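Local coordinates for protein beta-glucosidase (Pseudoalteromonas sp., PDB 3F95) that probably acts as a beta-glucosidase, an exo-1,3/1,4-beta-glucanase, of which this chain is only the extra C-terminal beta-sandwich domain, at residues A[128-140]-A[170-183]. Residues are numbered along the deposited sequence; the frame is centred on the assembly and turned at random. Where two conformers were deposited one is given.
Sequences DKSWHTLAIPLHC and LTIKPSDDSISLTC
A disulfide ties the two chain segments together beyond the parallel strands: Cys140 SG is bonded to Cys183 SG at 2.0 Å with a torsion of -90° about the sulfur-sulfur bond, linking the last residues of 128-140 and 170-183. Upstream, strands 132-137 and 179-180 run parallel, and their backbones are joined by hydrogen bonds from Ile179 N to Thr133 O, Ala135 N to Ile179 O (2.8 Å) and Leu181 N to Ala135 O. Ser178 CA and Ser180 CA add C-H...O contacts to the carbonyls of Thr133 and Ala135. Before the first rung a water bridges Thr133 N and Asp177 O. On one face Ala135 CB presses tightly on Pro174 CB at 3.5 Å, while Thr133 CG2, anti to its own N, meets Ser175 OG. Ser178 OG donates a hydrogen bond to Ser175 O (2.7 Å), which also accepts from Ser178 N, so two bonds fasten the type I turn 175-178. Across the sheet from Ala135, Leu134 and Ile136 meet Leu181: Leu181 and Ile136 lie side by side, Leu181 CD1 against Ile136 CG1 at 3.9 Å, and Leu134 CD1 also approaches Leu181 CD1. His132 ND1 lies 4.1 Å from Ile179 CD1. The ring's NE2 donates in its own plane to the syn lone pair of Asp128 OD1 (2.7 Å), an oxygen that Ser130 N also grips from above the carboxylate in an Asx turn. A leucine in place of His132 would probably leave the Asp128 carboxylate held from this segment by Ser130 N alone and freer to turn. Arg115 NH1 joins the carbonyls of Pro137 and Leu181 by hydrogen bonds. Strand 132-137 pairs antiparallel with 87-94 on its other side, placing the short parallel C-terminal strand 179-180 as an edge addition to a sheet of the galactose-binding-like beta-sandwich.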
ATOM      1  N   ASP A 128      -8.580  13.614   9.000  1.00 16.95           N
ATOM      2  CA  ASP A 128      -9.583  14.371   8.245  1.00 18.60           C
ATOM      3  C   ASP A 128     -10.342  13.508   7.207  1.00 17.95           C
ATOM      4  O   ASP A 128     -11.286  13.991   6.586  1.00 19.10           O
ATOM      5  CB  ASP A 128      -8.988  15.625   7.580  1.00 18.34           C
ATOM      6  CG  ASP A 128      -7.904  15.310   6.557  1.00 21.59           C
ATOM      7  OD1 ASP A 128      -7.714  14.124   6.212  1.00 22.07           O
ATOM      8  OD2 ASP A 128      -7.232  16.268   6.084  1.00 19.41           O
ATOM      9  N   LYS A 129      -9.930  12.245   7.057  1.00 17.19           N
ATOM     10  CA  LYS A 129     -10.530  11.308   6.090  1.00 17.82           C
ATOM     11  C   LYS A 129     -10.463  11.842   4.657  1.00 17.73           C
ATOM     12  O   LYS A 129     -11.293  11.496   3.812  1.00 18.04           O
ATOM     13  CB  LYS A 129     -11.981  10.959   6.472  1.00 17.08           C
ATOM     14  CG  LYS A 129     -12.114  10.340   7.861  1.00 17.15           C
ATOM     15  CD  LYS A 129     -13.547   9.958   8.176  1.00 19.21           C
ATOM     16  CE  LYS A 129     -13.656   9.309   9.551  1.00 19.69           C
ATOM     17  NZ  LYS A 129     -13.395  10.306  10.639  1.00 23.41           N
ATOM     18  N   SER A 130      -9.467  12.682   4.391  1.00 18.10           N
ATOM     19  CA  SER A 130      -9.219  13.219   3.066  1.00 17.84           C
ATOM     20  C   SER A 130      -8.034  12.496   2.452  1.00 16.89           C
ATOM     21  O   SER A 130      -7.275  11.835   3.154  1.00 15.26           O
ATOM     22  CB  SER A 130      -8.889  14.718   3.130  1.00 19.10           C
ATOM     23  OG  SER A 130      -9.866  15.422   3.871  1.00 21.83           O
ATOM     24  N   TRP A 131      -7.872  12.649   1.145  1.00 15.97           N
ATOM     25  CA  TRP A 131      -6.688  12.138   0.458  1.00 16.21           C
ATOM     26  C   TRP A 131      -5.462  12.919   0.890  1.00 16.39           C
ATOM     27  O   TRP A 131      -5.554  14.162   1.087  1.00 16.11           O
ATOM     28  CB  TRP A 131      -6.825  12.257  -1.058  1.00 16.05           C
ATOM     29  CG  TRP A 131      -7.751  11.248  -1.656  1.00 15.45           C
ATOM     30  CD1 TRP A 131      -9.074  11.418  -1.972  1.00 17.65           C
ATOM     31  CD2 TRP A 131      -7.409   9.901  -2.032  1.00 16.99           C
ATOM     32  NE1 TRP A 131      -9.586  10.243  -2.523  1.00 17.60           N
ATOM     33  CE2 TRP A 131      -8.581   9.304  -2.575  1.00 17.50           C
ATOM     34  CE3 TRP A 131      -6.224   9.143  -1.958  1.00 16.42           C
ATOM     35  CZ2 TRP A 131      -8.600   7.970  -3.061  1.00 17.27           C
ATOM     36  CZ3 TRP A 131      -6.247   7.803  -2.433  1.00 16.77           C
ATOM     37  CH2 TRP A 131      -7.429   7.243  -2.973  1.00 15.26           C
ATOM     38  N   HIS A 132      -4.341  12.209   1.055  1.00 15.93           N
ATOM     39  CA  HIS A 132      -3.007  12.800   1.276  1.00 16.11           C
ATOM     40  C   HIS A 132      -1.953  12.053   0.476  1.00 16.65           C
ATOM     41  O   HIS A 132      -2.035  10.827   0.305  1.00 16.14           O
ATOM     42  CB  HIS A 132      -2.608  12.768   2.744  1.00 16.21           C
ATOM     43  CG  HIS A 132      -3.614  13.436   3.624  1.00 18.47           C
ATOM     44  ND1 HIS A 132      -3.679  14.805   3.762  1.00 19.59           N
ATOM     45  CD2 HIS A 132      -4.640  12.932   4.347  1.00 17.09           C
ATOM     46  CE1 HIS A 132      -4.692  15.115   4.554  1.00 17.99           C
ATOM     47  NE2 HIS A 132      -5.295  13.997   4.921  1.00 20.07           N
ATOM     48  N   THR A 133      -0.973  12.788  -0.027  1.00 15.62           N
ATOM     49  CA  THR A 133       0.156  12.174  -0.689  1.00 16.42           C
ATOM     50  C   THR A 133       1.233  11.889   0.362  1.00 16.03           C
ATOM     51  O   THR A 133       1.741  12.804   1.024  1.00 16.50           O
ATOM     52  CB  THR A 133       0.727  13.081  -1.793  1.00 16.02           C
ATOM     53  OG1 THR A 133      -0.325  13.422  -2.689  1.00 17.73           O
ATOM     54  CG2 THR A 133       1.812  12.354  -2.557  1.00 18.00           C
ATOM     55  N   LEU A 134       1.558  10.607   0.521  1.00 15.60           N
ATOM     56  CA  LEU A 134       2.523  10.169   1.532  1.00 15.93           C
ATOM     57  C   LEU A 134       3.827   9.754   0.847  1.00 17.16           C
ATOM     58  O   LEU A 134       3.807   8.975  -0.130  1.00 17.22           O
ATOM     59  CB  LEU A 134       1.939   8.989   2.331  1.00 15.74           C
ATOM     60  CG  LEU A 134       0.600   9.188   3.051  1.00 18.02           C
ATOM     61  CD1 LEU A 134       0.181   7.882   3.765  1.00 18.11           C
ATOM     62  CD2 LEU A 134       0.714  10.369   4.079  1.00 16.25           C
ATOM     63  N   ALA A 135       4.950  10.301   1.314  1.00 16.62           N
ATOM     64  CA  ALA A 135       6.265   9.897   0.829  1.00 16.86           C
ATOM     65  C   ALA A 135       6.977   9.093   1.917  1.00 17.50           C
ATOM     66  O   ALA A 135       7.132   9.546   3.044  1.00 17.05           O
ATOM     67  CB  ALA A 135       7.115  11.123   0.354  1.00 16.89           C
ATOM     68  N   ILE A 136       7.343   7.859   1.595  1.00 16.85           N
ATOM     69  CA  ILE A 136       7.907   6.966   2.608  1.00 17.59           C
ATOM     70  C   ILE A 136       9.380   6.661   2.337  1.00 17.70           C
ATOM     71  O   ILE A 136       9.699   5.869   1.444  1.00 16.76           O
ATOM     72  CB  ILE A 136       7.099   5.641   2.739  1.00 17.88           C
ATOM     73  CG1 ILE A 136       5.630   5.969   3.046  1.00 18.87           C
ATOM     74  CG2 ILE A 136       7.715   4.782   3.822  1.00 16.63           C
ATOM     75  CD1 ILE A 136       4.666   4.796   2.896  1.00 18.22           C
ATOM     76  N   PRO A 137      10.285   7.298   3.105  1.00 18.02           N
ATOM     77  CA  PRO A 137      11.705   7.038   2.848  1.00 18.60           C
ATOM     78  C   PRO A 137      11.976   5.557   3.068  1.00 19.40           C
ATOM     79  O   PRO A 137      11.499   4.975   4.047  1.00 17.47           O
ATOM     80  CB  PRO A 137      12.441   7.900   3.870  1.00 19.37           C
ATOM     81  CG  PRO A 137      11.375   8.415   4.841  1.00 19.17           C
ATOM     82  CD  PRO A 137      10.042   8.263   4.193  1.00 18.50           C
ATOM     83  N   LEU A 138      12.691   4.946   2.131  1.00 20.62           N
ATOM     84  CA  LEU A 138      12.925   3.498   2.194  1.00 23.53           C
ATOM     85  C   LEU A 138      14.003   3.124   3.203  1.00 25.98           C
ATOM     86  O   LEU A 138      14.033   2.003   3.720  1.00 27.48           O
ATOM     87  CB  LEU A 138      13.249   2.945   0.799  1.00 22.57           C
ATOM     88  CG  LEU A 138      12.118   3.109  -0.237  1.00 22.33           C
ATOM     89  CD1 LEU A 138      12.499   2.502  -1.581  1.00 23.45           C
ATOM     90  CD2 LEU A 138      10.787   2.513   0.267  1.00 21.75           C
ATOM     91  N   HIS A 139      14.884   4.067   3.497  1.00 29.02           N
ATOM     92  CA  HIS A 139      15.967   3.760   4.416  1.00 31.28           C
ATOM     93  C   HIS A 139      16.096   4.731   5.582  1.00 32.00           C
ATOM     94  O   HIS A 139      16.128   5.943   5.403  1.00 32.31           O
ATOM     95  CB  HIS A 139      17.262   3.578   3.650  1.00 32.08           C
ATOM     96  CG  HIS A 139      17.260   2.357   2.778  1.00 34.19           C
ATOM     97  ND1 HIS A 139      16.863   2.386   1.458  1.00 36.89           N
ATOM     98  CD2 HIS A 139      17.568   1.066   3.048  1.00 36.61           C
ATOM     99  CE1 HIS A 139      16.951   1.175   0.944  1.00 35.21           C
ATOM    100  NE2 HIS A 139      17.376   0.355   1.886  1.00 38.05           N
ATOM    101  N   CYS A 140      16.133   4.166   6.775  1.00 33.26           N
ATOM    102  CA  CYS A 140      16.277   4.932   7.996  1.00 35.10           C
ATOM    103  C   CYS A 140      17.743   5.208   8.336  1.00 36.25           C
ATOM    104  O   CYS A 140      18.229   6.325   8.132  1.00 37.58           O
ATOM    105  CB  CYS A 140      15.562   4.206   9.130  1.00 35.11           C
ATOM    106  SG  CYS A 140      13.756   4.282   8.896  1.00 36.73           S
ATOM    107  N   LEU A 170       7.714   4.298  -6.901  1.00 17.40           N
ATOM    108  CA  LEU A 170       9.026   4.531  -6.307  1.00 18.48           C
ATOM    109  C   LEU A 170       9.563   5.848  -6.889  1.00 19.49           C
ATOM    110  O   LEU A 170       9.415   6.095  -8.081  1.00 18.37           O
ATOM    111  CB  LEU A 170       9.972   3.362  -6.596  1.00 19.14           C
ATOM    112  CG  LEU A 170       9.643   2.021  -5.940  1.00 19.06           C
ATOM    113  CD1 LEU A 170      10.428   0.875  -6.561  1.00 20.56           C
ATOM    114  CD2 LEU A 170       9.893   2.080  -4.433  1.00 21.68           C
ATOM    115  N   THR A 171      10.150   6.693  -6.038  1.00 20.16           N
ATOM    116  CA  THR A 171      10.664   7.979  -6.481  1.00 21.76           C
ATOM    117  C   THR A 171      11.954   8.349  -5.750  1.00 23.34           C
ATOM    118  O   THR A 171      12.176   7.945  -4.603  1.00 22.96           O
ATOM    119  CB  THR A 171       9.629   9.121  -6.291  1.00 21.54           C
ATOM    120  OG1 THR A 171      10.141  10.314  -6.900  1.00 22.98           O
ATOM    121  CG2 THR A 171       9.383   9.397  -4.809  1.00 19.91           C
ATOM    122  N   ILE A 172      12.796   9.139  -6.411  1.00 25.07           N
ATOM    123  CA  ILE A 172      14.030   9.577  -5.762  1.00 28.12           C
ATOM    124  C   ILE A 172      13.791  10.892  -5.051  1.00 30.21           C
ATOM    125  O   ILE A 172      14.567  11.263  -4.176  1.00 31.61           O
ATOM    126  CB  ILE A 172      15.250   9.652  -6.725  1.00 27.40           C
ATOM    127  CG1 ILE A 172      15.008  10.658  -7.853  1.00 28.36           C
ATOM    128  CG2 ILE A 172      15.540   8.265  -7.257  1.00 28.74           C
ATOM    129  CD1 ILE A 172      16.194  10.858  -8.778  1.00 27.22           C
ATOM    130  N   LYS A 173      12.714  11.573  -5.450  1.00 32.25           N
ATOM    131  CA  LYS A 173      12.264  12.797  -4.788  1.00 34.64           C
ATOM    132  C   LYS A 173      10.741  12.883  -4.622  1.00 34.70           C
ATOM    133  O   LYS A 173       9.986  12.884  -5.620  1.00 35.37           O
ATOM    134  CB  LYS A 173      12.784  14.063  -5.500  1.00 35.17           C
ATOM    135  CG  LYS A 173      12.246  14.296  -6.902  1.00 36.78           C
ATOM    136  CD  LYS A 173      11.751  15.734  -7.050  1.00 39.74           C
ATOM    137  CE  LYS A 173      12.838  16.732  -6.700  1.00 42.27           C
ATOM    138  NZ  LYS A 173      12.320  18.126  -6.453  1.00 43.84           N
ATOM    139  N   PRO A 174      10.304  13.010  -3.360  1.00 34.99           N
ATOM    140  CA  PRO A 174       8.922  13.193  -2.949  1.00 34.68           C
ATOM    141  C   PRO A 174       8.291  14.410  -3.633  1.00 34.56           C
ATOM    142  O   PRO A 174       8.946  15.460  -3.779  1.00 34.31           O
ATOM    143  CB  PRO A 174       9.031  13.410  -1.436  1.00 34.73           C
ATOM    144  CG  PRO A 174      10.448  13.709  -1.154  1.00 35.71           C
ATOM    145  CD  PRO A 174      11.219  13.000  -2.207  1.00 34.96           C
ATOM    146  N   SER A 175       7.045  14.262  -4.074  1.00 34.05           N
ATOM    147  CA  SER A 175       6.326  15.362  -4.712  1.00 33.95           C
ATOM    148  C   SER A 175       6.280  16.544  -3.746  1.00 32.89           C
ATOM    149  O   SER A 175       6.434  16.371  -2.535  1.00 31.76           O
ATOM    150  CB  SER A 175       4.906  14.942  -5.074  1.00 34.34           C
ATOM    151  OG  SER A 175       4.126  14.781  -3.903  1.00 36.32           O
ATOM    152  N   ASP A 176       6.056  17.740  -4.283  1.00 32.32           N
ATOM    153  CA  ASP A 176       5.976  18.940  -3.450  1.00 31.75           C
ATOM    154  C   ASP A 176       4.909  18.857  -2.364  1.00 30.82           C
ATOM    155  O   ASP A 176       5.162  19.227  -1.215  1.00 31.88           O
ATOM    156  CB  ASP A 176       5.728  20.186  -4.317  1.00 32.01           C
ATOM    157  CG  ASP A 176       6.952  20.599  -5.114  1.00 33.42           C
ATOM    158  OD1 ASP A 176       8.021  19.950  -4.980  1.00 32.35           O
ATOM    159  OD2 ASP A 176       6.832  21.588  -5.879  1.00 35.01           O
ATOM    160  N   ASP A 177       3.726  18.361  -2.698  1.00 29.59           N
ATOM    161  CA  ASP A 177       2.695  18.431  -1.659  0.50 28.68           C
ATOM    162  C   ASP A 177       2.658  17.188  -0.762  1.00 27.76           C
ATOM    163  O   ASP A 177       1.756  17.019   0.061  1.00 27.39           O
ATOM    164  CB  ASP A 177       1.330  18.846  -2.225  0.50 28.76           C
ATOM    165  CG  ASP A 177       1.201  20.364  -2.389  0.50 29.88           C
ATOM    166  OD1 ASP A 177       0.081  20.825  -2.694  0.50 30.13           O
ATOM    167  OD2 ASP A 177       2.207  21.103  -2.213  0.50 29.90           O
ATOM    168  N   SER A 178       3.709  16.381  -0.854  1.00 25.46           N
ATOM    169  CA  SER A 178       3.787  15.151  -0.065  1.00 23.02           C
ATOM    170  C   SER A 178       4.120  15.373   1.412  1.00 22.20           C
ATOM    171  O   SER A 178       4.771  16.359   1.785  1.00 21.23           O
ATOM    172  CB  SER A 178       4.776  14.175  -0.693  1.00 22.93           C
ATOM    173  OG  SER A 178       6.113  14.599  -0.492  1.00 22.43           O
ATOM    174  N   ILE A 179       3.654  14.442   2.234  1.00 20.06           N
ATOM    175  CA  ILE A 179       3.963  14.370   3.653  1.00 19.44           C
ATOM    176  C   ILE A 179       4.879  13.159   3.844  1.00 19.31           C
ATOM    177  O   ILE A 179       4.509  12.039   3.482  1.00 18.02           O
ATOM    178  CB  ILE A 179       2.663  14.199   4.466  1.00 19.86           C
ATOM    179  CG1 ILE A 179       1.649  15.306   4.104  1.00 20.85           C
ATOM    180  CG2 ILE A 179       2.945  14.101   5.994  1.00 20.36           C
ATOM    181  CD1 ILE A 179       0.249  15.106   4.760  1.00 19.85           C
ATOM    182  N   SER A 180       6.084  13.387   4.369  1.00 18.08           N
ATOM    183  CA  SER A 180       7.042  12.312   4.559  0.50 17.88           C
ATOM    184  C   SER A 180       6.788  11.552   5.868  1.00 18.15           C
ATOM    185  O   SER A 180       6.766  12.145   6.967  1.00 17.69           O
ATOM    186  CB  SER A 180       8.480  12.851   4.467  0.50 17.16           C
ATOM    187  OG  SER A 180       9.439  11.814   4.661  0.50 19.26           O
ATOM    188  N   LEU A 181       6.580  10.237   5.748  1.00 17.58           N
ATOM    189  CA  LEU A 181       6.514   9.364   6.918  1.00 17.64           C
ATOM    190  C   LEU A 181       7.935   9.007   7.326  1.00 18.01           C
ATOM    191  O   LEU A 181       8.437   7.915   7.068  1.00 18.23           O
ATOM    192  CB  LEU A 181       5.670   8.098   6.658  1.00 17.30           C
ATOM    193  CG  LEU A 181       4.225   8.347   6.214  1.00 17.70           C
ATOM    194  CD1 LEU A 181       3.500   6.995   6.198  1.00 16.87           C
ATOM    195  CD2 LEU A 181       3.539   9.347   7.164  1.00 17.08           C
ATOM    196  N   THR A 182       8.580   9.964   7.975  1.00 18.56           N
ATOM    197  CA  THR A 182       9.970   9.845   8.379  1.00 19.43           C
ATOM    198  C   THR A 182      10.135   8.773   9.456  1.00 20.26           C
ATOM    199  O   THR A 182       9.168   8.345  10.069  1.00 18.53           O
ATOM    200  CB  THR A 182      10.494  11.224   8.896  1.00 19.42           C
ATOM    201  OG1 THR A 182       9.741  11.600  10.050  1.00 18.42           O
ATOM    202  CG2 THR A 182      10.318  12.293   7.823  1.00 20.80           C
ATOM    203  N   CYS A 183      11.375   8.338   9.657  1.00 23.12           N
ATOM    204  CA  CYS A 183      11.710   7.267  10.579  1.00 26.41           C
ATOM    205  C   CYS A 183      11.508   7.656  12.039  1.00 27.26           C
ATOM    206  O   CYS A 183      11.724   8.818  12.411  1.00 26.77           O
ATOM    207  CB  CYS A 183      13.157   6.853  10.332  1.00 27.79           C
ATOM    208  SG  CYS A 183      13.430   6.261   8.621  1.00 32.97           S
TER
HETATM  209  O   HOH W   1      -0.616  15.525   0.494  1.00 25.15           O